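Local coordinates for putative carboxynorspermidine decarboxylase protein (Sinorhizobium meliloti, PDB 3MT1), which probably decarboxylates carboxynorspermidine and carboxyspermidine to norspermidine and spermidine with pyridoxal 5'-phosphate as cofactor, acting as a homodimer, at residues 192-197 with 223-228; 242-247 with 258-263; 18-23 with 203-208. All coordinates share one frame; numbering follows the deposited sequence.

Interaction 1. Residues 192-197 with 223-228; sequences DWVSLG and YGVQIY
Strands 193-195 and 226-228 run side by side in the same direction, their axes 17° apart. Four backbone hydrogen bonds join them. Gln226 N gives to Asp192 O from above the carbonyl plane, at 3.2 Å the longest of the four. Val194 N then gives to Gln226 O almost along the C=O axis, and the hydrogen bond is nearly straight. Tyr228 N gives to Val194 O at 2.8 Å, within the carbonyl plane. Leu196 N closes the ladder on Tyr228 O.

Of the residues here, Tyr228 is the most covered by the other segment. Its CG stands anti to the carbonyl carbon, beside the backbone N (chi1 -70°). CB stands beside Ser195 CB on the same face of the sheet, 3.9 Å away. CD2 passes Val194 O, which sits at the ring edge. CE2 goes on to Trp193 CB at 4.0 Å, again edge-on. At the tip, OH hydrogen-bonds to Lys95 NZ, and the same lysine makes a cation-pi contact with Trp193. Trp193 has chi1 60°, with CG in the crowded position between N and the carbonyl carbon. Its indole leads away from strand 226-228, and NE1 bonds to Asn157.

On the face of Val194 and Ile227 the contacts are apolar, extended by Val225 and Leu196. Val194 and Val225 cross obliquely, CG2 to CG2 at 4.0 Å. Leu196 CD1 meets Ile227 CG2 at 3.8 Å. Helices 170-190 and 209-223 cover this side. At the end of strand 193-195, Ser195 OG accepts from Gly197 N in an ST turn and also bonds to Glu230.

The two strands and helix 209-223 form a beta-alpha-beta unit. Strands 193-195 and 226-229 are the seventh and eighth of the parallel eight-stranded barrel, the alpha/beta-barrel domain of this class of pyridoxal-phosphate decarboxylases.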
# COMPACT_ATOMS: atom_id res chain seq x y z
N ASP B 192 14.79 19.77 29.51
CA ASP B 192 15.75 20.51 28.73
C ASP B 192 15.67 20.37 27.22
O ASP B 192 16.48 20.95 26.52
CB ASP B 192 17.17 20.38 29.30
CG ASP B 192 17.65 18.99 29.31
OD1 ASP B 192 17.26 18.29 28.37
OD2 ASP B 192 18.39 18.59 30.25
N TRP B 193 14.66 19.66 26.72
CA TRP B 193 14.37 19.69 25.27
C TRP B 193 12.93 19.37 24.94
O TRP B 193 12.26 18.64 25.67
CB TRP B 193 15.30 18.78 24.46
CG TRP B 193 15.23 17.34 24.85
CD1 TRP B 193 16.04 16.70 25.72
CD2 TRP B 193 14.29 16.34 24.37
NE1 TRP B 193 15.69 15.37 25.82
CE2 TRP B 193 14.62 15.12 25.01
CE3 TRP B 193 13.22 16.36 23.47
CZ2 TRP B 193 13.92 13.94 24.80
CZ3 TRP B 193 12.51 15.17 23.25
CH2 TRP B 193 12.87 13.97 23.92
N VAL B 194 12.47 19.92 23.82
CA VAL B 194 11.10 19.75 23.32
C VAL B 194 11.11 19.55 21.83
O VAL B 194 11.84 20.24 21.11
CB VAL B 194 10.23 21.00 23.59
CG1 VAL B 194 8.85 20.81 22.98
CG2 VAL B 194 10.09 21.23 25.07
N SER B 195 10.32 18.61 21.35
CA SER B 195 10.15 18.43 19.94
C SER B 195 8.76 18.87 19.57
O SER B 195 7.75 18.35 20.11
CB SER B 195 10.32 16.97 19.54
OG SER B 195 9.43 16.68 18.46
N LEU B 196 8.69 19.82 18.65
CA LEU B 196 7.41 20.33 18.25
C LEU B 196 6.78 19.57 17.09
O LEU B 196 5.75 19.99 16.60
CB LEU B 196 7.49 21.82 17.95
CG LEU B 196 7.78 22.66 19.18
CD1 LEU B 196 8.07 24.12 18.77
CD2 LEU B 196 6.64 22.53 20.19
N GLY B 197 7.38 18.46 16.68
CA GLY B 197 6.85 17.65 15.57
C GLY B 197 6.90 18.27 14.18
O GLY B 197 7.71 19.15 13.90
N TYR B 223 11.64 29.16 28.07
CA TYR B 223 11.66 27.88 28.78
C TYR B 223 13.03 27.24 29.00
O TYR B 223 13.14 26.25 29.73
CB TYR B 223 10.65 26.90 28.16
CG TYR B 223 9.21 27.39 28.27
CD1 TYR B 223 8.53 27.33 29.50
CD2 TYR B 223 8.54 27.93 27.17
CE1 TYR B 223 7.24 27.79 29.62
CE2 TYR B 223 7.23 28.39 27.29
CZ TYR B 223 6.59 28.31 28.51
OH TYR B 223 5.29 28.78 28.65
N GLY B 224 14.07 27.80 28.39
CA GLY B 224 15.43 27.24 28.44
C GLY B 224 15.54 25.79 27.96
O GLY B 224 16.15 24.95 28.63
N VAL B 225 14.92 25.50 26.80
CA VAL B 225 14.91 24.18 26.18
C VAL B 225 15.49 24.24 24.76
O VAL B 225 15.42 25.27 24.11
CB VAL B 225 13.45 23.54 26.10
CG1 VAL B 225 12.86 23.23 27.49
CG2 VAL B 225 12.50 24.40 25.27
N GLN B 226 16.05 23.13 24.28
CA GLN B 226 16.36 23.01 22.86
C GLN B 226 15.10 22.56 22.06
O GLN B 226 14.42 21.60 22.42
CB GLN B 226 17.52 22.04 22.63
CG GLN B 226 17.79 21.74 21.17
CD GLN B 226 18.47 22.90 20.44
OE1 GLN B 226 19.49 23.43 20.91
NE2 GLN B 226 17.92 23.29 19.27
N ILE B 227 14.80 23.29 20.98
CA ILE B 227 13.68 22.93 20.16
C ILE B 227 14.11 22.01 19.04
O ILE B 227 15.16 22.20 18.42
CB ILE B 227 12.94 24.17 19.60
CG1 ILE B 227 12.24 24.94 20.72
CG2 ILE B 227 11.86 23.76 18.57
CD1 ILE B 227 11.60 26.22 20.25
N TYR B 228 13.30 20.98 18.84
CA TYR B 228 13.35 20.11 17.65
C TYR B 228 12.13 20.31 16.76
O TYR B 228 11.00 20.41 17.24
CB TYR B 228 13.47 18.66 18.05
CG TYR B 228 14.81 18.38 18.64
CD1 TYR B 228 15.89 18.01 17.82
CD2 TYR B 228 15.02 18.51 20.00
CE1 TYR B 228 17.14 17.75 18.37
CE2 TYR B 228 16.26 18.26 20.56
CZ TYR B 228 17.32 17.90 19.75
OH TYR B 228 18.55 17.68 20.35

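Interaction 2. Residues 242-247 with 258-263; sequences LEVTVL and IVDSSI
Leu242 opens the contact with its CD2 branch, which lies 3.6 Å from Ser261 OG. That hydroxyl has its polar partner in His266 ND1. Val244 reaches across with both methyls. The side chains of Val244 and Val259 cross obliquely, with CG2 of Val244 3.6 Å from CB of Val259, and Val244 CG1 lies on Ser261 CB. Val244 CB also sits against Asp260 OD1.

Thr245 is bound through its backbone at both ends. Thr245 N gives to Asp260 OD1 at 3.0 Å, meeting the oxygen from above the carboxylate plane. Thr245 O takes the N-H of Asp260 almost along the C=O axis, although the bond is bent at the hydrogen (135°). Asp260 has CG between its N and carbonyl carbon (chi1 62°), and this turns the carboxylate toward Thr245 N of strand 240-251. It is also the centre of an inverse gamma turn, where the chain leaves the strand. Its OD2 and Thr245 OG1 both bond to Thr4 OG1. An alanine here removes the acceptor of Thr245 N and one partner of Thr4, and would probably loosen the turn against strand 240-251.

Val246 pairs with Val259 as an antiparallel non-hydrogen-bonded pair, their CA atoms 4.4 Å apart. Leu247 N then gives a short, fairly straight bond to Ile258 O, 2.7 Å long. The side chains of Leu247 and Asp260 cross at about a right angle, with CD1 of Leu247 against CB of Asp260.

The segments belong to the beta hairpin of strands 240-251 and 255-259 in the mixed sheet. Leu247 and Ile258 touch Ala80 of the second subunit. Strand 315-318 packs on Val244 and Val246, and Phe301 of strand 300-306 packs on Val259 and Ser261.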
# COMPACT_ATOMS: atom_id res chain seq x y z
N LEU B 242 6.24 12.25 -10.27
CA LEU B 242 6.08 10.90 -10.79
C LEU B 242 5.84 10.97 -12.31
O LEU B 242 4.78 11.42 -12.74
CB LEU B 242 4.93 10.13 -10.07
CG LEU B 242 4.52 8.73 -10.60
CD1 LEU B 242 5.71 7.74 -10.68
CD2 LEU B 242 3.28 8.09 -9.87
N GLU B 243 6.81 10.52 -13.10
CA GLU B 243 6.73 10.55 -14.56
C GLU B 243 5.98 9.35 -15.17
O GLU B 243 6.36 8.21 -14.93
CB GLU B 243 8.14 10.64 -15.13
CG GLU B 243 8.94 11.83 -14.59
CD GLU B 243 8.29 13.19 -14.89
OE1 GLU B 243 7.78 13.42 -16.03
OE2 GLU B 243 8.30 14.05 -13.98
N VAL B 244 4.93 9.60 -15.96
CA VAL B 244 4.17 8.50 -16.58
C VAL B 244 3.86 8.72 -18.09
O VAL B 244 3.98 9.84 -18.61
CB VAL B 244 2.83 8.17 -15.85
CG1 VAL B 244 3.04 7.90 -14.37
CG2 VAL B 244 1.81 9.30 -16.06
N THR B 245 3.45 7.65 -18.77
CA THR B 245 3.14 7.67 -20.17
C THR B 245 1.68 7.29 -20.31
O THR B 245 1.18 6.51 -19.52
CB THR B 245 4.04 6.68 -20.96
OG1 THR B 245 5.41 7.06 -20.81
CG2 THR B 245 3.75 6.73 -22.42
N VAL B 246 1.01 7.84 -21.32
CA VAL B 246 -0.34 7.40 -21.67
C VAL B 246 -0.21 6.15 -22.51
O VAL B 246 0.63 6.09 -23.40
CB VAL B 246 -1.11 8.47 -22.43
CG1 VAL B 246 -2.41 7.93 -23.02
CG2 VAL B 246 -1.36 9.66 -21.49
N LEU B 247 -1.03 5.15 -22.21
CA LEU B 247 -0.99 3.86 -22.88
C LEU B 247 -2.23 3.60 -23.74
O LEU B 247 -2.17 2.87 -24.72
CB LEU B 247 -0.84 2.74 -21.84
CG LEU B 247 0.36 2.70 -20.91
CD1 LEU B 247 0.12 1.57 -20.01
CD2 LEU B 247 1.67 2.50 -21.66
N ILE B 258 -5.37 6.17 -19.81
CA ILE B 258 -4.68 5.20 -18.96
C ILE B 258 -3.18 5.44 -18.95
O ILE B 258 -2.57 5.51 -20.02
CB ILE B 258 -4.89 3.74 -19.47
CG1 ILE B 258 -6.31 3.51 -20.00
CG2 ILE B 258 -4.47 2.69 -18.37
CD1 ILE B 258 -7.37 3.38 -18.90
N VAL B 259 -2.58 5.53 -17.77
CA VAL B 259 -1.15 5.71 -17.66
C VAL B 259 -0.48 4.48 -17.05
O VAL B 259 -1.14 3.60 -16.45
CB VAL B 259 -0.77 6.96 -16.85
CG1 VAL B 259 -1.43 8.21 -17.48
CG2 VAL B 259 -1.14 6.80 -15.38
N ASP B 260 0.84 4.42 -17.21
CA ASP B 260 1.57 3.23 -16.85
C ASP B 260 1.92 3.19 -15.36
O ASP B 260 3.05 2.90 -14.99
CB ASP B 260 2.77 3.01 -17.76
CG ASP B 260 3.82 4.13 -17.68
OD1 ASP B 260 3.59 5.20 -17.03
OD2 ASP B 260 4.91 3.93 -18.29
N SER B 261 0.94 3.44 -14.52
CA SER B 261 1.16 3.52 -13.10
C SER B 261 -0.18 3.22 -12.44
O SER B 261 -1.17 3.01 -13.14
CB SER B 261 1.62 4.93 -12.75
OG SER B 261 1.89 5.10 -11.37
N SER B 262 -0.21 3.25 -11.11
CA SER B 262 -1.42 2.97 -10.33
C SER B 262 -1.38 3.72 -8.99
O SER B 262 -0.38 3.65 -8.26
CB SER B 262 -1.48 1.47 -10.07
OG SER B 262 -2.59 1.10 -9.29
N ILE B 263 -2.44 4.46 -8.66
CA ILE B 263 -2.46 5.15 -7.38
C ILE B 263 -2.38 4.18 -6.20
O ILE B 263 -1.82 4.54 -5.17
CB ILE B 263 -3.63 6.16 -7.17
CG1 ILE B 263 -5.00 5.48 -7.23
CG2 ILE B 263 -3.55 7.29 -8.16
CD1 ILE B 263 -6.05 6.26 -6.52

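Interaction 3. Residues 18-23 with 203-208; sequences MERIAH and TGDDYP
Arg20 has CG anti to its carbonyl carbon (chi1 -55°), and its chain is extended from CG to NE, with chi2 at 178°. This carries the guanidinium away from helix 11-28. Asp205 also has CG anti to its carbonyl carbon, and the carboxylate turns back toward the arginine. The contact lies in the eight-stranded beta/alpha barrel. It ties the first helix of the chain to the loop between strand 193-195 and helix 209-223.

Asp205 sits inside a type II beta turn running from Gly204 to Tyr207. A single oxygen of its carboxylate, OD1, makes the salt bridge. Asp205 OD1 accepts from Arg20 NH1 at 2.7 Å through its anti lone pair, the one away from OD2. NH2 of the same arginine adds a weak bond to that oxygen at 3.4 Å. The guanidinium and carboxylate planes are 76° apart, so the two groups do not pair flat and side by side.

NH1 has a second acceptor. It gives to Thr203 O at 3.0 Å, with that oxygen in the plane of the guanidinium at its edge. Seen from the carbonyl, the donor stands above the plane. Two bonds to different residues of the loop thus hold the NH1 end of the group and would restrict its rotation.

Next to this link is one apolar contact, Ile21 with Thr203; Ile21 also touches Ser235 of helix 233-236. The hydroxyl of Thr203 bonds to Ala234 O of that helix. Its methyl instead faces helix 11-28. Ile21 and Thr203 lie side by side, pointing the same way, with Ile21 CG1 3.8 Å from Thr203 CG2.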
# COMPACT_ATOMS: atom_id res chain seq x y z
N MSE B 18 16.20 22.60 1.40
CA MSE B 18 17.20 22.38 2.38
C MSE B 18 17.75 23.71 2.88
O MSE B 18 17.94 23.89 4.06
CB MSE B 18 18.27 21.49 1.79
CG MSE B 18 17.79 20.04 1.65
SE MSE B 18 17.38 19.23 3.40
CE MSE B 18 15.42 19.13 3.32
N GLU B 19 17.91 24.68 1.98
CA GLU B 19 18.44 25.98 2.37
C GLU B 19 17.47 26.75 3.25
O GLU B 19 17.90 27.57 4.08
CB GLU B 19 18.75 26.82 1.15
CG GLU B 19 19.78 26.24 0.23
CD GLU B 19 19.84 26.97 -1.10
OE1 GLU B 19 18.80 27.47 -1.61
OE2 GLU B 19 20.95 27.04 -1.66
N ARG B 20 16.18 26.51 3.09
CA ARG B 20 15.21 27.28 3.87
C ARG B 20 15.15 26.71 5.28
O ARG B 20 15.05 27.45 6.26
CB ARG B 20 13.85 27.29 3.18
CG ARG B 20 13.93 27.78 1.76
CD ARG B 20 12.59 27.73 1.07
NE ARG B 20 12.56 28.67 -0.04
CZ ARG B 20 11.48 28.98 -0.73
NH1 ARG B 20 10.31 28.42 -0.45
NH2 ARG B 20 11.58 29.85 -1.72
N ILE B 21 15.25 25.39 5.37
CA ILE B 21 15.47 24.70 6.63
C ILE B 21 16.71 25.23 7.43
O ILE B 21 16.56 25.70 8.56
CB ILE B 21 15.52 23.15 6.41
CG1 ILE B 21 14.11 22.67 6.05
CG2 ILE B 21 16.07 22.43 7.64
CD1 ILE B 21 13.90 21.20 5.93
N ALA B 22 17.89 25.17 6.83
CA ALA B 22 19.11 25.75 7.41
C ALA B 22 18.87 27.21 7.95
O ALA B 22 19.20 27.54 9.11
CB ALA B 22 20.21 25.73 6.39
N HIS B 23 18.30 28.06 7.10
CA HIS B 23 17.95 29.43 7.47
C HIS B 23 17.17 29.44 8.79
O HIS B 23 17.53 30.12 9.73
CB HIS B 23 17.15 30.06 6.32
CG HIS B 23 16.73 31.46 6.56
ND1 HIS B 23 17.46 32.54 6.12
CD2 HIS B 23 15.64 31.97 7.18
CE1 HIS B 23 16.84 33.66 6.47
NE2 HIS B 23 15.73 33.34 7.11
N THR B 203 8.56 25.73 4.80
CA THR B 203 9.31 25.77 3.54
C THR B 203 8.44 26.21 2.35
O THR B 203 8.92 26.28 1.21
CB THR B 203 9.96 24.38 3.18
OG1 THR B 203 8.94 23.37 3.10
CG2 THR B 203 11.01 23.96 4.21
N GLY B 204 7.16 26.49 2.58
CA GLY B 204 6.32 26.95 1.50
C GLY B 204 6.76 28.32 1.01
O GLY B 204 7.35 29.11 1.76
N ASP B 205 6.50 28.62 -0.25
CA ASP B 205 6.84 29.95 -0.73
C ASP B 205 5.94 30.92 0.03
O ASP B 205 4.76 30.61 0.24
CB ASP B 205 6.66 30.07 -2.25
CG ASP B 205 7.54 29.09 -3.04
OD1 ASP B 205 8.57 28.59 -2.50
OD2 ASP B 205 7.20 28.81 -4.21
N ASP B 206 6.50 32.04 0.50
CA ASP B 206 5.71 33.09 1.16
C ASP B 206 5.46 32.85 2.65
O ASP B 206 4.86 33.69 3.32
CB ASP B 206 4.38 33.32 0.42
CG ASP B 206 4.58 33.83 -1.02
OD1 ASP B 206 5.39 34.78 -1.20
OD2 ASP B 206 3.91 33.27 -1.94
N TYR B 207 5.92 31.73 3.18
CA TYR B 207 5.83 31.56 4.63
C TYR B 207 6.70 32.60 5.36
O TYR B 207 7.82 32.92 4.89
CB TYR B 207 6.23 30.16 5.03
CG TYR B 207 5.73 29.73 6.38
CD1 TYR B 207 4.46 29.15 6.53
CD2 TYR B 207 6.53 29.89 7.52
CE1 TYR B 207 3.99 28.74 7.77
CE2 TYR B 207 6.08 29.49 8.76
CZ TYR B 207 4.81 28.92 8.89
OH TYR B 207 4.37 28.51 10.13
N PRO B 208 6.19 33.16 6.49
CA PRO B 208 6.94 34.18 7.24
C PRO B 208 8.00 33.49 8.08
O PRO B 208 7.89 33.39 9.30
CB PRO B 208 5.88 34.83 8.13
CG PRO B 208 4.53 34.14 7.78
CD PRO B 208 4.89 32.86 7.12

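Interactions 1 and 3 belong to the barrel domain, and interaction 2 to the mixed sheet. The centres of interactions 1 and 3 are about 20 Å apart. The centre of interaction 2 is about 43 Å from that of interaction 1, on the opposite side of the chain's centre, and about 32 Å from that of interaction 3. No two touch. Along the chain, 18-23 comes first, then 192-197, 203-208 and 223-228, so interactions 1 and 3 cross. The loop of 203-208 lies inside the beta-alpha-beta unit that interaction 1 closes. Interaction 2 follows as one hairpin of the mixed sheet. Interaction 3 thus joins distant parts of the chain, and interaction 1 adjacent strands of the barrel.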